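Local coordinates for protein glycosyl transferase (Staphylococcus aureus, PDB 5U02) that belongs to the TarS family of glycosyl transferases and is built from a helical linker domain followed by two E-set-related beta domains, at residues A[101-106]-A[118-123]; A[158-163]-A[219-224]; A[244-249]-A[272-277]. One frame throughout, in Å; residues are numbered along the deposited sequence.

In the fold
In none of the three contacts does a hydrogen bond or salt bridge join the two segments. Contacts 1 and 2 are buried and adjacent, with centres 13 Å apart: R104 O of contact 1 receives a probable hydrogen bond from F160 N of contact 2. Contact 1 joins a helix to a small sheet and brings a serine and a tyrosine hydroxyl to a phenylalanine. Contact 2, wholly apolar, sets the loop that follows strand 150-159 against the end of strand 212-221. Contact 3, centred 49 Å from contact 1 and on the opposite side of the chain's centre, is purely aliphatic and only partly buried. Contacts 2 and 3 reach the same large sheet through neighbouring strands 212-221 and 267-274.

Contact 1 of 3, residues A[101-106]-A[118-123]; sequences ESYRQG and LNIQFN
S102 meets the F122 ring at its edge: CB lies in the ring plane, 3.5 Å from F122 CE1, and OG stands 3.4 Å from F122 CD1. The hydroxyl is not left to the ring, because OG is hydrogen-bonded to the backbone O of T98 one turn earlier. Y103 reaches the same phenylalanine from another direction, the two side chains crossing at about a right angle. Y103 OH comes to 4.0 Å from F122 CZ, and Y103 CE1 adds a contact of 4.1 Å with that same CZ atom. The hydroxyl passes on to K80 O, a hydrogen bond that helps fix where the tyrosine ring ends. I120 CD1 approaches Y103 from the edge of its ring, 4.3 Å from CE1. On the strand side, I120 also backs F122, since its CG2 lies over the ring centre, 3.4 Å above the plane. F122 therefore has one face laid on I120, two residues back in the strand, and its edge turned to S102, while CG, anti to the carbonyl carbon (chi1 -71°), carries the ring toward the helix. T98 and V99 extend the helix surface against the ring. This is helix-on-sheet packing: the C-terminal part of helix 93-105 lies against strand 117-121, the middle strand of a three-stranded antiparallel sheet, and the strand's immediate extension.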
ATOM      1  N   GLU A 101     -16.816  -6.900 -26.122  1.00 65.03           N
ATOM      2  CA  GLU A 101     -15.969  -5.764 -25.785  1.00 68.27           C
ATOM      3  C   GLU A 101     -15.970  -5.500 -24.288  1.00 68.31           C
ATOM      4  O   GLU A 101     -14.907  -5.332 -23.692  1.00 65.69           O
ATOM      5  CB  GLU A 101     -16.383  -4.508 -26.551  1.00 71.29           C
ATOM      6  CG  GLU A 101     -16.322  -4.637 -28.059  1.00 74.76           C
ATOM      7  CD  GLU A 101     -16.403  -3.301 -28.779  1.00 78.26           C
ATOM      8  OE1 GLU A 101     -15.970  -3.242 -29.946  1.00 79.13           O
ATOM      9  OE2 GLU A 101     -16.894  -2.327 -28.177  1.00 78.32           O
ATOM     10  N   SER A 102     -17.139  -5.483 -23.647  1.00 68.78           N
ATOM     11  CA  SER A 102     -17.148  -5.126 -22.227  1.00 66.69           C
ATOM     12  C   SER A 102     -16.333  -6.096 -21.369  1.00 64.60           C
ATOM     13  O   SER A 102     -15.759  -5.688 -20.353  1.00 63.22           O
ATOM     14  CB  SER A 102     -18.583  -5.008 -21.694  1.00 67.13           C
ATOM     15  OG  SER A 102     -19.280  -3.917 -22.270  1.00 70.06           O
ATOM     16  N   TYR A 103     -16.238  -7.369 -21.761  1.00 65.18           N
ATOM     17  CA  TYR A 103     -15.510  -8.319 -20.919  1.00 63.82           C
ATOM     18  C   TYR A 103     -14.001  -8.101 -20.976  1.00 64.70           C
ATOM     19  O   TYR A 103     -13.315  -8.349 -19.978  1.00 63.14           O
ATOM     20  CB  TYR A 103     -15.832  -9.775 -21.296  1.00 61.99           C
ATOM     21  CG  TYR A 103     -17.218 -10.224 -20.910  1.00 60.02           C
ATOM     22  CD1 TYR A 103     -17.870  -9.661 -19.826  1.00 60.35           C
ATOM     23  CD2 TYR A 103     -17.891 -11.177 -21.660  1.00 58.86           C
ATOM     24  CE1 TYR A 103     -19.146 -10.053 -19.482  1.00 60.64           C
ATOM     25  CE2 TYR A 103     -19.170 -11.577 -21.329  1.00 59.97           C
ATOM     26  CZ  TYR A 103     -19.795 -11.009 -20.236  1.00 60.01           C
ATOM     27  OH  TYR A 103     -21.069 -11.400 -19.898  1.00 59.16           O
ATOM     28  N   ARG A 104     -13.472  -7.607 -22.108  1.00 68.72           N
ATOM     29  CA  ARG A 104     -12.020  -7.547 -22.302  1.00 74.13           C
ATOM     30  C   ARG A 104     -11.354  -6.579 -21.317  1.00 77.31           C
ATOM     31  O   ARG A 104     -10.354  -6.927 -20.681  1.00 76.57           O
ATOM     32  CB  ARG A 104     -11.663  -7.201 -23.771  1.00 76.32           C
ATOM     33  CG  ARG A 104     -12.119  -5.857 -24.292  1.00 82.84           C
ATOM     34  CD  ARG A 104     -11.789  -5.481 -25.745  1.00 87.53           C
ATOM     35  NE  ARG A 104     -12.878  -4.620 -26.216  1.00 90.99           N
ATOM     36  CZ  ARG A 104     -12.842  -3.286 -26.243  1.00 92.89           C
ATOM     37  NH1 ARG A 104     -11.754  -2.632 -25.862  1.00 94.13           N
ATOM     38  NH2 ARG A 104     -13.897  -2.589 -26.653  1.00 94.00           N
ATOM     39  N   GLN A 105     -11.900  -5.367 -21.152  1.00 80.32           N
ATOM     40  CA  GLN A 105     -11.270  -4.390 -20.261  1.00 79.71           C
ATOM     41  C   GLN A 105     -12.040  -4.160 -18.966  1.00 75.33           C
ATOM     42  O   GLN A 105     -11.522  -3.496 -18.060  1.00 74.34           O
ATOM     43  CB  GLN A 105     -11.109  -3.038 -20.966  1.00 87.13           C
ATOM     44  CG  GLN A 105     -12.395  -2.259 -21.126  1.00 94.33           C
ATOM     45  CD  GLN A 105     -13.512  -2.964 -21.940  1.00 99.40           C
ATOM     46  OE1 GLN A 105     -13.251  -3.579 -22.972  1.00 98.61           O
ATOM     47  NE2 GLN A 105     -14.743  -2.891 -21.457  1.00103.83           N
ATOM     48  N   GLY A 106     -13.278  -4.617 -18.886  1.00 73.87           N
ATOM     49  CA  GLY A 106     -14.046  -4.367 -17.689  1.00 74.27           C
ATOM     50  C   GLY A 106     -14.605  -2.961 -17.659  1.00 76.65           C
ATOM     51  O   GLY A 106     -14.570  -2.284 -16.628  1.00 79.99           O
ATOM     52  N   LEU A 118     -20.665  -9.952 -10.765  1.00 63.84           N
ATOM     53  CA  LEU A 118     -21.008  -8.732 -11.484  1.00 61.52           C
ATOM     54  C   LEU A 118     -22.484  -8.695 -11.857  1.00 63.44           C
ATOM     55  O   LEU A 118     -23.064  -9.708 -12.261  1.00 61.52           O
ATOM     56  CB  LEU A 118     -20.156  -8.605 -12.749  1.00 57.50           C
ATOM     57  CG  LEU A 118     -18.916  -7.711 -12.681  1.00 56.48           C
ATOM     58  CD1 LEU A 118     -18.174  -7.904 -11.374  1.00 59.31           C
ATOM     59  CD2 LEU A 118     -17.997  -7.997 -13.857  1.00 54.51           C
ATOM     60  N   ASN A 119     -23.085  -7.515 -11.714  1.00 66.19           N
ATOM     61  CA  ASN A 119     -24.388  -7.197 -12.287  1.00 67.18           C
ATOM     62  C   ASN A 119     -24.179  -6.066 -13.284  1.00 65.79           C
ATOM     63  O   ASN A 119     -23.763  -4.969 -12.899  1.00 65.41           O
ATOM     64  CB  ASN A 119     -25.396  -6.795 -11.209  1.00 69.55           C
ATOM     65  CG  ASN A 119     -25.618  -7.887 -10.183  1.00 71.89           C
ATOM     66  OD1 ASN A 119     -25.226  -9.036 -10.386  1.00 71.36           O
ATOM     67  ND2 ASN A 119     -26.261  -7.534  -9.074  1.00 73.98           N
ATOM     68  N   ILE A 120     -24.465  -6.330 -14.559  1.00 65.07           N
ATOM     69  CA  ILE A 120     -24.033  -5.463 -15.651  1.00 64.80           C
ATOM     70  C   ILE A 120     -25.229  -5.046 -16.498  1.00 68.70           C
ATOM     71  O   ILE A 120     -26.036  -5.892 -16.898  1.00 70.42           O
ATOM     72  CB  ILE A 120     -22.984  -6.159 -16.539  1.00 63.04           C
ATOM     73  CG1 ILE A 120     -21.757  -6.555 -15.720  1.00 60.25           C
ATOM     74  CG2 ILE A 120     -22.589  -5.254 -17.693  1.00 62.69           C
ATOM     75  CD1 ILE A 120     -20.820  -7.493 -16.452  1.00 57.46           C
ATOM     76  N   GLN A 121     -25.328  -3.746 -16.782  1.00 69.58           N
ATOM     77  CA  GLN A 121     -26.160  -3.230 -17.862  1.00 72.55           C
ATOM     78  C   GLN A 121     -25.221  -2.680 -18.927  1.00 73.62           C
ATOM     79  O   GLN A 121     -24.447  -1.755 -18.655  1.00 75.85           O
ATOM     80  CB  GLN A 121     -27.131  -2.152 -17.371  1.00 73.37           C
ATOM     81  CG  GLN A 121     -27.791  -1.380 -18.519  1.00 72.19           C
ATOM     82  CD  GLN A 121     -28.479  -0.079 -18.088  1.00 75.56           C
ATOM     83  OE1 GLN A 121     -27.901   0.734 -17.373  1.00 70.77           O
ATOM     84  NE2 GLN A 121     -29.711   0.125 -18.545  1.00 73.28           N
ATOM     85  N   PHE A 122     -25.276  -3.259 -20.130  1.00 67.97           N
ATOM     86  CA  PHE A 122     -24.235  -2.986 -21.116  1.00 68.94           C
ATOM     87  C   PHE A 122     -24.480  -1.698 -21.895  1.00 70.36           C
ATOM     88  O   PHE A 122     -23.522  -1.078 -22.370  1.00 68.37           O
ATOM     89  CB  PHE A 122     -24.103  -4.167 -22.075  1.00 68.42           C
ATOM     90  CG  PHE A 122     -23.483  -5.386 -21.447  1.00 64.03           C
ATOM     91  CD1 PHE A 122     -22.103  -5.530 -21.374  1.00 61.37           C
ATOM     92  CD2 PHE A 122     -24.281  -6.381 -20.916  1.00 59.80           C
ATOM     93  CE1 PHE A 122     -21.539  -6.656 -20.789  1.00 57.44           C
ATOM     94  CE2 PHE A 122     -23.727  -7.503 -20.335  1.00 59.06           C
ATOM     95  CZ  PHE A 122     -22.354  -7.643 -20.269  1.00 56.88           C
ATOM     96  N   ASN A 123     -25.733  -1.277 -22.038  1.00 73.43           N
ATOM     97  CA  ASN A 123     -26.056  -0.034 -22.725  1.00 76.54           C
ATOM     98  C   ASN A 123     -27.271   0.599 -22.067  1.00 80.43           C
ATOM     99  O   ASN A 123     -28.000  -0.048 -21.311  1.00 79.61           O
ATOM    100  CB  ASN A 123     -26.304  -0.258 -24.226  1.00 78.36           C
ATOM    101  CG  ASN A 123     -25.037  -0.116 -25.058  1.00 79.41           C
ATOM    102  OD1 ASN A 123     -24.592   0.997 -25.347  1.00 78.98           O
ATOM    103  ND2 ASN A 123     -24.441  -1.242 -25.430  1.00 80.55           N
TER

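Contact 2 of 3, residues A[158-163]-A[219-224]; sequences NEFMIG and VQIGTE
F160 extends its ring from 158-163 toward V219 and I221, and the apolar group formed with I162 makes up the whole of the direct contact. F160 CZ and CE2 both meet V219 CG1, each at 3.8 Å, and CZ alone meets I221 CD1, at 3.9 Å. Both methyls approach the ring obliquely. F160 and I221 come from opposite directions, while F160 and V219 slide past each other. With F160 CG anti to the backbone N (chi1 -158°), the ring reaches across to V219, whose CA is 10.6 Å from F160 CA. I221 answers with an extended side chain that presents CD1 (chi2 170°). That methyl also meets I162 CG2 at 4.4 Å, a looser touch.

Further packing surrounds the ring. The CG2 methyl of I162, two residues on in the same segment, lies over one face of the F160 ring, 3.4 Å above the plane and over its centre. The aromatic partner is Y167, which forms an edge-to-face pair with F160. I134 packs on both F160 and I221, bridging the two sides from a loop.

The hydrogen bonds lie within the segments or go to outside partners, and none joins the two segments. In 219-224, I221 N donates to E224 O at 3.0 Å and E224 N to I221 O at 3.1 Å, the reciprocal pair of a two-residue beta-hairpin with G222 and T223 at the turn. Q220, whose CB points away from 158-163, uses NE2 to bond G165 O of the second subunit. The end of strand 212-221 and the loop after strand 150-159 thus bring apolar side chains together without backbone pairing, consistent with the end of the core of an E-set, immunoglobulin-like beta domain.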
ATOM      1  N   ASN A 158      -3.793  -8.037 -19.473  1.00 49.15           N
ATOM      2  CA  ASN A 158      -4.313  -7.808 -20.818  1.00 57.44           C
ATOM      3  C   ASN A 158      -5.828  -7.957 -20.863  1.00 62.02           C
ATOM      4  O   ASN A 158      -6.510  -7.205 -21.568  1.00 64.69           O
ATOM      5  CB  ASN A 158      -3.649  -8.759 -21.815  1.00 61.43           C
ATOM      6  CG  ASN A 158      -2.314  -8.236 -22.319  1.00 62.74           C
ATOM      7  OD1 ASN A 158      -1.939  -7.096 -22.044  1.00 63.72           O
ATOM      8  ND2 ASN A 158      -1.604  -9.060 -23.081  1.00 63.47           N
ATOM      9  N   GLU A 159      -6.373  -8.920 -20.124  1.00 64.20           N
ATOM     10  CA  GLU A 159      -7.812  -9.135 -20.102  1.00 64.75           C
ATOM     11  C   GLU A 159      -8.270  -9.379 -18.675  1.00 59.65           C
ATOM     12  O   GLU A 159      -7.676 -10.184 -17.952  1.00 58.62           O
ATOM     13  CB  GLU A 159      -8.219 -10.305 -21.002  1.00 67.94           C
ATOM     14  CG  GLU A 159      -8.297  -9.927 -22.470  1.00 74.41           C
ATOM     15  CD  GLU A 159      -8.840 -11.045 -23.337  1.00 78.67           C
ATOM     16  OE1 GLU A 159      -9.465 -11.976 -22.786  1.00 77.80           O
ATOM     17  OE2 GLU A 159      -8.651 -10.986 -24.571  1.00 81.40           O
ATOM     18  N   PHE A 160      -9.326  -8.672 -18.283  1.00 54.32           N
ATOM     19  CA  PHE A 160      -9.895  -8.767 -16.947  1.00 50.95           C
ATOM     20  C   PHE A 160     -11.283  -8.153 -17.008  1.00 52.35           C
ATOM     21  O   PHE A 160     -11.448  -7.042 -17.525  1.00 51.89           O
ATOM     22  CB  PHE A 160      -9.022  -8.041 -15.916  1.00 45.37           C
ATOM     23  CG  PHE A 160      -9.232  -8.510 -14.504  1.00 46.18           C
ATOM     24  CD1 PHE A 160      -9.890  -9.701 -14.242  1.00 47.20           C
ATOM     25  CD2 PHE A 160      -8.788  -7.747 -13.435  1.00 47.93           C
ATOM     26  CE1 PHE A 160     -10.090 -10.129 -12.942  1.00 48.61           C
ATOM     27  CE2 PHE A 160      -8.983  -8.169 -12.133  1.00 48.87           C
ATOM     28  CZ  PHE A 160      -9.638  -9.363 -11.886  1.00 48.70           C
ATOM     29  N   MET A 161     -12.277  -8.872 -16.498  1.00 52.31           N
ATOM     30  CA  MET A 161     -13.659  -8.434 -16.626  1.00 59.20           C
ATOM     31  C   MET A 161     -14.031  -7.337 -15.647  1.00 57.61           C
ATOM     32  O   MET A 161     -15.227  -7.084 -15.454  1.00 56.93           O
ATOM     33  CB  MET A 161     -14.606  -9.623 -16.466  1.00 63.96           C
ATOM     34  CG  MET A 161     -14.797 -10.392 -17.754  1.00 68.42           C
ATOM     35  SD  MET A 161     -15.846 -11.831 -17.538  1.00 76.63           S
ATOM     36  CE  MET A 161     -15.189 -12.448 -16.009  1.00 72.41           C
ATOM     37  N   ILE A 162     -13.059  -6.670 -15.029  1.00 53.36           N
ATOM     38  CA  ILE A 162     -13.355  -5.608 -14.077  1.00 53.87           C
ATOM     39  C   ILE A 162     -12.297  -4.524 -14.202  1.00 53.44           C
ATOM     40  O   ILE A 162     -11.096  -4.816 -14.269  1.00 53.35           O
ATOM     41  CB  ILE A 162     -13.457  -6.135 -12.630  1.00 54.35           C
ATOM     42  CG1 ILE A 162     -13.611  -4.968 -11.645  1.00 58.48           C
ATOM     43  CG2 ILE A 162     -12.273  -7.005 -12.298  1.00 50.62           C
ATOM     44  CD1 ILE A 162     -13.963  -5.366 -10.222  1.00 60.57           C
ATOM     45  N   GLY A 163     -12.753  -3.273 -14.242  1.00 50.48           N
ATOM     46  CA  GLY A 163     -11.879  -2.151 -14.494  1.00 47.81           C
ATOM     47  C   GLY A 163     -10.977  -1.813 -13.323  1.00 46.22           C
ATOM     48  O   GLY A 163     -11.161  -2.249 -12.185  1.00 42.81           O
ATOM     49  N   VAL A 219      -4.458 -11.228  -7.037  1.00 37.47           N
ATOM     50  CA  VAL A 219      -5.479 -10.244  -7.381  1.00 39.08           C
ATOM     51  C   VAL A 219      -6.678 -10.482  -6.475  1.00 45.59           C
ATOM     52  O   VAL A 219      -7.318 -11.536  -6.556  1.00 50.28           O
ATOM     53  CB  VAL A 219      -5.896 -10.336  -8.858  1.00 38.98           C
ATOM     54  CG1 VAL A 219      -7.079  -9.420  -9.130  1.00 39.35           C
ATOM     55  CG2 VAL A 219      -4.721  -9.993  -9.764  1.00 35.26           C
ATOM     56  N   GLN A 220      -6.986  -9.507  -5.624  1.00 44.14           N
ATOM     57  CA  GLN A 220      -8.013  -9.655  -4.603  1.00 49.86           C
ATOM     58  C   GLN A 220      -9.200  -8.758  -4.920  1.00 51.77           C
ATOM     59  O   GLN A 220      -9.027  -7.569  -5.216  1.00 51.31           O
ATOM     60  CB  GLN A 220      -7.453  -9.329  -3.218  1.00 53.91           C
ATOM     61  CG  GLN A 220      -8.498  -9.321  -2.116  1.00 64.33           C
ATOM     62  CD  GLN A 220      -7.961  -9.857  -0.803  1.00 69.56           C
ATOM     63  OE1 GLN A 220      -8.668 -10.542  -0.061  1.00 72.16           O
ATOM     64  NE2 GLN A 220      -6.701  -9.552  -0.513  1.00 70.12           N
ATOM     65  N   ILE A 221     -10.395  -9.331  -4.858  1.00 53.16           N
ATOM     66  CA  ILE A 221     -11.647  -8.613  -5.089  1.00 56.06           C
ATOM     67  C   ILE A 221     -12.489  -8.807  -3.835  1.00 62.12           C
ATOM     68  O   ILE A 221     -13.229  -9.786  -3.704  1.00 62.93           O
ATOM     69  CB  ILE A 221     -12.381  -9.108  -6.337  1.00 53.61           C
ATOM     70  CG1 ILE A 221     -11.467  -9.022  -7.563  1.00 51.97           C
ATOM     71  CG2 ILE A 221     -13.700  -8.352  -6.523  1.00 52.07           C
ATOM     72  CD1 ILE A 221     -12.031  -9.706  -8.790  1.00 53.29           C
ATOM     73  N   GLY A 222     -12.393  -7.868  -2.899  1.00 65.48           N
ATOM     74  CA  GLY A 222     -13.034  -8.052  -1.613  1.00 70.63           C
ATOM     75  C   GLY A 222     -12.357  -9.154  -0.825  1.00 74.42           C
ATOM     76  O   GLY A 222     -11.417  -8.892  -0.069  1.00 76.99           O
ATOM     77  N   THR A 223     -12.819 -10.395  -0.997  1.00 75.48           N
ATOM     78  CA  THR A 223     -12.182 -11.546  -0.375  1.00 76.29           C
ATOM     79  C   THR A 223     -11.989 -12.724  -1.324  1.00 77.91           C
ATOM     80  O   THR A 223     -11.470 -13.760  -0.894  1.00 80.00           O
ATOM     81  CB  THR A 223     -12.983 -12.017   0.850  1.00 78.06           C
ATOM     82  OG1 THR A 223     -14.348 -12.243   0.480  1.00 79.56           O
ATOM     83  CG2 THR A 223     -12.919 -10.983   1.972  1.00 77.82           C
ATOM     84  N   GLU A 224     -12.392 -12.603  -2.587  1.00 76.37           N
ATOM     85  CA  GLU A 224     -12.128 -13.627  -3.590  1.00 73.77           C
ATOM     86  C   GLU A 224     -10.743 -13.380  -4.177  1.00 72.08           C
ATOM     87  O   GLU A 224     -10.479 -12.307  -4.729  1.00 70.53           O
ATOM     88  CB  GLU A 224     -13.194 -13.610  -4.683  1.00 74.28           C
TER

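Contact 3 of 3, residues A[244-249]-A[272-277]; sequences SALIHL and TAITLT
L246 turns its forked end to both I274 and L276, and all the close packing is concentrated there. Its CD1 methyl lies 3.7 Å from I274 CD1, the shortest approach between the two segments. L276 CD1 lies 4.0 Å from both L246 CD1 and L246 CD2, equally near the two prongs of the fork. Seen from L246 CD1, the methyls of I274 and L276 approach roughly at a right angle to each other. The two leucine side chains likewise cross at about a right angle. In I274, CG1 lies between the backbone N and the carbonyl carbon (chi1 64°), and CD1 continues from it in extended form.

The tight side continues beyond L246, which is buried and also packs on F253 and Y353. The other side is more open. I274 and L276 are only partly buried, while A273, T275 and T277 are exposed. T275 holds the N-cap position before helix 276-279, yet its side chain makes no capping bond.

Strands 245-249 and 267-274 both pair antiparallel with 252-260, so L246 reaches I274 across the intervening strand, whose R255 packs on I274. S244 shares backbone bonds with G298 and V300, and Y353 belongs to the C-terminal sheet. Together these partners are consistent with a junction between two consecutive E-set-like domains, in which this aliphatic cluster is one part.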
ATOM      1  N   SER A 244      22.700 -13.263 -13.150  1.00 20.35           N
ATOM      2  CA  SER A 244      22.413 -13.302 -11.723  1.00 21.24           C
ATOM      3  C   SER A 244      22.718 -11.965 -11.064  1.00 26.92           C
ATOM      4  O   SER A 244      23.315 -11.063 -11.657  1.00 29.86           O
ATOM      5  CB  SER A 244      23.229 -14.398 -11.018  1.00 20.25           C
ATOM      6  OG  SER A 244      22.914 -15.675 -11.523  1.00 22.34           O
ATOM      7  N   ALA A 245      22.311 -11.869  -9.802  1.00 26.73           N
ATOM      8  CA  ALA A 245      22.606 -10.744  -8.932  1.00 22.12           C
ATOM      9  C   ALA A 245      23.344 -11.251  -7.700  1.00 24.46           C
ATOM     10  O   ALA A 245      22.979 -12.286  -7.130  1.00 26.28           O
ATOM     11  CB  ALA A 245      21.322 -10.024  -8.511  1.00 18.16           C
ATOM     12  N   LEU A 246      24.378 -10.521  -7.290  1.00 23.05           N
ATOM     13  CA  LEU A 246      25.173 -10.899  -6.130  1.00 23.28           C
ATOM     14  C   LEU A 246      24.509 -10.391  -4.855  1.00 24.64           C
ATOM     15  O   LEU A 246      24.143  -9.215  -4.761  1.00 27.98           O
ATOM     16  CB  LEU A 246      26.592 -10.345  -6.246  1.00 25.14           C
ATOM     17  CG  LEU A 246      27.581 -10.722  -5.142  1.00 22.49           C
ATOM     18  CD1 LEU A 246      27.907 -12.205  -5.187  1.00 20.89           C
ATOM     19  CD2 LEU A 246      28.844  -9.882  -5.259  1.00 22.73           C
ATOM     20  N   ILE A 247      24.370 -11.279  -3.875  1.00 25.64           N
ATOM     21  CA  ILE A 247      23.760 -10.966  -2.589  1.00 23.65           C
ATOM     22  C   ILE A 247      24.751 -11.325  -1.492  1.00 22.08           C
ATOM     23  O   ILE A 247      25.427 -12.357  -1.575  1.00 23.21           O
ATOM     24  CB  ILE A 247      22.423 -11.722  -2.411  1.00 28.53           C
ATOM     25  CG1 ILE A 247      21.350 -11.106  -3.317  1.00 29.61           C
ATOM     26  CG2 ILE A 247      21.979 -11.740  -0.951  1.00 30.33           C
ATOM     27  CD1 ILE A 247      20.035 -11.849  -3.316  1.00 35.25           C
ATOM     28  N   HIS A 248      24.853 -10.465  -0.478  1.00 23.68           N
ATOM     29  CA  HIS A 248      25.764 -10.650   0.645  1.00 27.93           C
ATOM     30  C   HIS A 248      24.951 -10.734   1.927  1.00 32.70           C
ATOM     31  O   HIS A 248      24.159  -9.835   2.228  1.00 26.82           O
ATOM     32  CB  HIS A 248      26.776  -9.505   0.743  1.00 30.99           C
ATOM     33  CG  HIS A 248      27.862  -9.732   1.751  1.00 42.79           C
ATOM     34  ND1 HIS A 248      28.484 -10.950   1.917  1.00 46.22           N
ATOM     35  CD2 HIS A 248      28.457  -8.884   2.626  1.00 49.45           C
ATOM     36  CE1 HIS A 248      29.407 -10.847   2.858  1.00 48.81           C
ATOM     37  NE2 HIS A 248      29.411  -9.604   3.303  1.00 49.73           N
ATOM     38  N   LEU A 249      25.169 -11.794   2.694  1.00 36.78           N
ATOM     39  CA  LEU A 249      24.280 -12.086   3.810  1.00 38.64           C
ATOM     40  C   LEU A 249      25.062 -12.842   4.873  1.00 41.81           C
ATOM     41  O   LEU A 249      25.474 -13.980   4.640  1.00 41.05           O
ATOM     42  CB  LEU A 249      23.085 -12.891   3.325  1.00 40.50           C
ATOM     43  CG  LEU A 249      22.020 -13.257   4.333  1.00 48.72           C
ATOM     44  CD1 LEU A 249      21.410 -12.014   4.937  1.00 54.16           C
ATOM     45  CD2 LEU A 249      20.987 -14.038   3.601  1.00 46.83           C
ATOM     46  N   THR A 272      20.989 -19.476  -4.108  1.00 26.66           N
ATOM     47  CA  THR A 272      21.925 -20.495  -3.652  1.00 27.37           C
ATOM     48  C   THR A 272      23.276 -19.862  -3.344  1.00 26.67           C
ATOM     49  O   THR A 272      23.617 -18.786  -3.848  1.00 23.64           O
ATOM     50  CB  THR A 272      22.086 -21.617  -4.685  1.00 22.81           C
ATOM     51  OG1 THR A 272      22.708 -22.745  -4.059  1.00 26.08           O
ATOM     52  CG2 THR A 272      22.950 -21.156  -5.850  1.00 16.55           C
ATOM     53  N   ALA A 273      24.046 -20.553  -2.508  1.00 27.83           N
ATOM     54  CA  ALA A 273      25.348 -20.065  -2.075  1.00 28.30           C
ATOM     55  C   ALA A 273      26.375 -20.152  -3.198  1.00 28.47           C
ATOM     56  O   ALA A 273      26.275 -20.986  -4.101  1.00 32.06           O
ATOM     57  CB  ALA A 273      25.843 -20.866  -0.869  1.00 27.54           C
ATOM     58  N   ILE A 274      27.373 -19.272  -3.133  1.00 29.58           N
ATOM     59  CA  ILE A 274      28.511 -19.292  -4.043  1.00 27.15           C
ATOM     60  C   ILE A 274      29.771 -19.008  -3.240  1.00 29.07           C
ATOM     61  O   ILE A 274      29.721 -18.579  -2.085  1.00 27.85           O
ATOM     62  CB  ILE A 274      28.388 -18.264  -5.191  1.00 27.31           C
ATOM     63  CG1 ILE A 274      28.376 -16.841  -4.633  1.00 21.36           C
ATOM     64  CG2 ILE A 274      27.148 -18.521  -6.041  1.00 28.42           C
ATOM     65  CD1 ILE A 274      28.438 -15.783  -5.695  1.00 17.80           C
ATOM     66  N   THR A 275      30.911 -19.261  -3.874  1.00 29.69           N
ATOM     67  CA  THR A 275      32.210 -18.802  -3.400  1.00 24.66           C
ATOM     68  C   THR A 275      32.652 -17.682  -4.334  1.00 24.99           C
ATOM     69  O   THR A 275      32.855 -17.916  -5.531  1.00 28.05           O
ATOM     70  CB  THR A 275      33.229 -19.941  -3.385  1.00 26.89           C
ATOM     71  OG1 THR A 275      32.845 -20.909  -2.396  1.00 25.55           O
ATOM     72  CG2 THR A 275      34.617 -19.407  -3.047  1.00 25.40           C
ATOM     73  N   LEU A 276      32.776 -16.469  -3.792  1.00 26.18           N
ATOM     74  CA  LEU A 276      32.940 -15.285  -4.633  1.00 29.33           C
ATOM     75  C   LEU A 276      34.111 -15.436  -5.598  1.00 29.04           C
ATOM     76  O   LEU A 276      33.987 -15.143  -6.794  1.00 26.62           O
ATOM     77  CB  LEU A 276      33.122 -14.048  -3.753  1.00 31.91           C
ATOM     78  CG  LEU A 276      33.200 -12.700  -4.470  1.00 31.97           C
ATOM     79  CD1 LEU A 276      31.945 -12.451  -5.285  1.00 27.76           C
ATOM     80  CD2 LEU A 276      33.419 -11.578  -3.469  1.00 30.79           C
ATOM     81  N   THR A 277      35.251 -15.915  -5.106  1.00 29.23           N
ATOM     82  CA  THR A 277      36.423 -15.988  -5.966  1.00 38.79           C
ATOM     83  C   THR A 277      36.326 -17.116  -6.991  1.00 40.46           C
ATOM     84  O   THR A 277      37.078 -17.105  -7.971  1.00 39.50           O
ATOM     85  CB  THR A 277      37.687 -16.113  -5.109  1.00 41.46           C
ATOM     86  OG1 THR A 277      38.846 -15.869  -5.920  1.00 49.99           O
ATOM     87  CG2 THR A 277      37.784 -17.482  -4.444  1.00 36.28           C
TER